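Local atomic coordinates of FAD-dependent pyridine nucleotide-disulphide oxidoreductase (Desulfovibrio vulgaris, PDB entry 3IWA), a protein that is probably a flavin-dependent oxidoreductase of the pyridine nucleotide-disulphide family, expected to pass electrons between a nicotinamide nucleotide and FAD. Residues T280-S285 with V296-L301. Numbering follows the deposited sequence.
Sequences TRMRTS and VTIPNL
Three successive torsions near -60° curl the side chain of Met282 back on itself and carry its CE methyl to Val296 and Ile298. The contact lies in the part of the pyridine nucleotide-disulphide oxidoreductase fold where a loop following strand 276-277 meets strand 296-299, the middle strand of a small mixed sheet, parallel to 276-277 and antiparallel to 306-307. The chain linking the two segments includes strand 289-291, an outermost strand of the parallel sheet that is probably the Rossmann-type FAD-binding layer. Met282 has a left-handed backbone, directly after the turn at Thr280 and Arg281; across that turn the side-chain OD1 of Asp279 accepts a hydrogen bond from the backbone N of Arg283.

Contact between the segments is thin and wholly apolar. The S-CH3 bond of Met282 points obliquely toward Val296, whose CG2 lies 4.4 Å from CE. Ile298 is approached from the flank instead: its CG2 lies 4.5 Å from the same CE, almost at right angles to that bond. With chi1 at 57°, Ile298 offers this short branch to the methionine. Gln318 and Ile322 of helix 314-326 also pack on Met282, and Gln318 touches Ile298, so the helix helps bury the cluster. Two residues apart on one face of the strand, Val296 CG2 and Ile298 CG2 stand 4.2 Å from each other, making a nearly equilateral triangle of methyls with Met282 CE.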
ATOM      1  N   THR A 280      10.220  -2.019 -23.375  1.00 37.86           N
ATOM      2  CA  THR A 280      10.161  -2.243 -21.945  1.00 37.95           C
ATOM      3  C   THR A 280      11.501  -2.615 -21.377  1.00 37.20           C
ATOM      4  O   THR A 280      11.655  -2.600 -20.170  1.00 36.99           O
ATOM      5  CB  THR A 280       9.166  -3.331 -21.557  1.00 37.89           C
ATOM      6  OG1 THR A 280       9.622  -4.543 -22.111  1.00 37.96           O
ATOM      7  CG2 THR A 280       7.783  -3.015 -22.084  1.00 36.46           C
ATOM      8  N   ARG A 281      12.468  -2.939 -22.236  1.00 36.68           N
ATOM      9  CA  ARG A 281      13.857  -3.150 -21.790  1.00 36.54           C
ATOM     10  C   ARG A 281      14.643  -1.827 -21.687  1.00 35.87           C
ATOM     11  O   ARG A 281      15.828  -1.828 -21.354  1.00 34.49           O
ATOM     12  CB  ARG A 281      14.589  -4.109 -22.741  1.00 37.11           C
ATOM     13  CG  ARG A 281      14.389  -5.568 -22.478  1.00 39.82           C
ATOM     14  CD  ARG A 281      13.041  -6.068 -22.959  1.00 43.93           C
ATOM     15  NE  ARG A 281      12.871  -7.490 -22.632  1.00 48.08           N
ATOM     16  CZ  ARG A 281      11.737  -8.180 -22.816  1.00 50.86           C
ATOM     17  NH1 ARG A 281      10.669  -7.598 -23.352  1.00 49.02           N
ATOM     18  NH2 ARG A 281      11.670  -9.466 -22.477  1.00 51.26           N
ATOM     19  N   MET A 282      13.949  -0.724 -21.988  1.00 35.34           N
ATOM     20  CA  MET A 282      14.472   0.641 -22.056  1.00 35.29           C
ATOM     21  C   MET A 282      15.375   0.911 -23.268  1.00 36.47           C
ATOM     22  O   MET A 282      16.118   1.891 -23.285  1.00 37.84           O
ATOM     23  CB  MET A 282      15.111   1.076 -20.729  1.00 34.25           C
ATOM     24  CG  MET A 282      14.180   0.941 -19.478  1.00 32.69           C
ATOM     25  SD  MET A 282      12.533   1.700 -19.522  1.00 20.25           S
ATOM     26  CE  MET A 282      13.022   3.425 -19.582  1.00 32.50           C
ATOM     27  N   ARG A 283      15.247   0.087 -24.306  1.00 37.32           N
ATOM     28  CA  ARG A 283      15.947   0.260 -25.573  1.00 38.71           C
ATOM     29  C   ARG A 283      15.228   1.212 -26.496  1.00 39.05           C
ATOM     30  O   ARG A 283      14.041   1.061 -26.714  1.00 39.01           O
ATOM     31  CB  ARG A 283      16.050  -1.069 -26.340  1.00 39.55           C
ATOM     32  CG  ARG A 283      16.986  -2.097 -25.727  1.00 41.32           C
ATOM     33  CD  ARG A 283      17.292  -3.245 -26.692  1.00 44.38           C
ATOM     34  NE  ARG A 283      18.477  -3.958 -26.226  1.00 46.42           N
ATOM     35  CZ  ARG A 283      18.458  -4.984 -25.375  1.00 48.65           C
ATOM     36  NH1 ARG A 283      19.605  -5.529 -24.971  1.00 46.93           N
ATOM     37  NH2 ARG A 283      17.300  -5.453 -24.916  1.00 48.96           N
ATOM     38  N   THR A 284      15.970   2.140 -27.097  1.00 39.55           N
ATOM     39  CA  THR A 284      15.431   3.035 -28.130  1.00 40.03           C
ATOM     40  C   THR A 284      15.224   2.280 -29.453  1.00 40.87           C
ATOM     41  O   THR A 284      15.321   1.082 -29.506  1.00 41.82           O
ATOM     42  CB  THR A 284      16.388   4.218 -28.373  1.00 39.92           C
ATOM     43  OG1 THR A 284      17.600   3.746 -28.957  1.00 37.54           O
ATOM     44  CG2 THR A 284      16.740   4.905 -27.080  1.00 39.40           C
ATOM     45  N   SER A 285      14.916   2.969 -30.527  1.00 42.89           N
ATOM     46  CA  SER A 285      14.873   2.319 -31.858  1.00 44.20           C
ATOM     47  C   SER A 285      16.223   1.731 -32.316  1.00 44.77           C
ATOM     48  O   SER A 285      16.264   0.910 -33.231  1.00 45.68           O
ATOM     49  CB  SER A 285      14.317   3.277 -32.906  1.00 43.79           C
ATOM     50  OG  SER A 285      14.934   4.535 -32.832  1.00 45.71           O
ATOM     51  N   VAL A 296      12.184  10.245 -22.007  1.00 35.85           N
ATOM     52  CA  VAL A 296      11.481   9.157 -22.653  1.00 35.38           C
ATOM     53  C   VAL A 296       9.974   9.192 -22.420  1.00 35.21           C
ATOM     54  O   VAL A 296       9.488   9.809 -21.482  1.00 33.70           O
ATOM     55  CB  VAL A 296      12.030   7.757 -22.180  1.00 36.16           C
ATOM     56  CG1 VAL A 296      13.563   7.650 -22.392  1.00 34.92           C
ATOM     57  CG2 VAL A 296      11.696   7.479 -20.697  1.00 34.57           C
ATOM     58  N   THR A 297       9.260   8.504 -23.311  1.00 35.90           N
ATOM     59  CA  THR A 297       7.868   8.117 -23.130  1.00 36.26           C
ATOM     60  C   THR A 297       7.797   6.630 -22.837  1.00 35.67           C
ATOM     61  O   THR A 297       8.508   5.865 -23.437  1.00 35.71           O
ATOM     62  CB  THR A 297       6.949   8.400 -24.375  1.00 37.03           C
ATOM     63  OG1 THR A 297       5.621   7.876 -24.141  1.00 39.66           O
ATOM     64  CG2 THR A 297       7.511   7.753 -25.668  1.00 35.68           C
ATOM     65  N   ILE A 298       6.940   6.252 -21.897  1.00 35.56           N
ATOM     66  CA  ILE A 298       6.643   4.855 -21.600  1.00 35.79           C
ATOM     67  C   ILE A 298       5.120   4.705 -21.444  1.00 35.74           C
ATOM     68  O   ILE A 298       4.426   5.672 -21.239  1.00 34.54           O
ATOM     69  CB  ILE A 298       7.276   4.411 -20.306  1.00 35.52           C
ATOM     70  CG1 ILE A 298       6.800   5.304 -19.163  1.00 35.52           C
ATOM     71  CG2 ILE A 298       8.772   4.454 -20.422  1.00 36.78           C
ATOM     72  CD1 ILE A 298       7.410   4.977 -17.854  1.00 36.42           C
ATOM     73  N   PRO A 299       4.604   3.476 -21.554  1.00 36.51           N
ATOM     74  CA  PRO A 299       3.155   3.266 -21.507  1.00 36.63           C
ATOM     75  C   PRO A 299       2.523   3.778 -20.220  1.00 36.86           C
ATOM     76  O   PRO A 299       3.047   3.534 -19.122  1.00 36.99           O
ATOM     77  CB  PRO A 299       3.026   1.750 -21.566  1.00 36.87           C
ATOM     78  CG  PRO A 299       4.294   1.277 -22.184  1.00 36.71           C
ATOM     79  CD  PRO A 299       5.324   2.201 -21.647  1.00 36.50           C
ATOM     80  N   ASN A 300       1.440   4.525 -20.346  1.00 36.43           N
ATOM     81  CA  ASN A 300       0.664   4.860 -19.186  1.00 36.62           C
ATOM     82  C   ASN A 300      -0.089   3.592 -18.857  1.00 36.50           C
ATOM     83  O   ASN A 300      -0.870   3.148 -19.675  1.00 37.41           O
ATOM     84  CB  ASN A 300      -0.304   6.003 -19.501  1.00 37.08           C
ATOM     85  CG  ASN A 300      -1.135   6.420 -18.301  1.00 35.27           C
ATOM     86  OD1 ASN A 300      -1.864   5.623 -17.725  1.00 34.42           O
ATOM     87  ND2 ASN A 300      -1.021   7.657 -17.927  1.00 31.19           N
ATOM     88  N   LEU A 301       0.136   2.983 -17.694  1.00 36.62           N
ATOM     89  CA  LEU A 301      -0.552   1.701 -17.414  1.00 37.12           C
ATOM     90  C   LEU A 301      -2.064   1.785 -17.072  1.00 37.39           C
ATOM     91  O   LEU A 301      -2.709   0.758 -16.899  1.00 37.56           O
ATOM     92  CB  LEU A 301       0.206   0.880 -16.371  1.00 36.32           C
ATOM     93  CG  LEU A 301       1.659   0.580 -16.774  1.00 36.43           C
ATOM     94  CD1 LEU A 301       2.402   0.053 -15.571  1.00 36.02           C
ATOM     95  CD2 LEU A 301       1.757  -0.405 -17.920  1.00 38.22           C
TER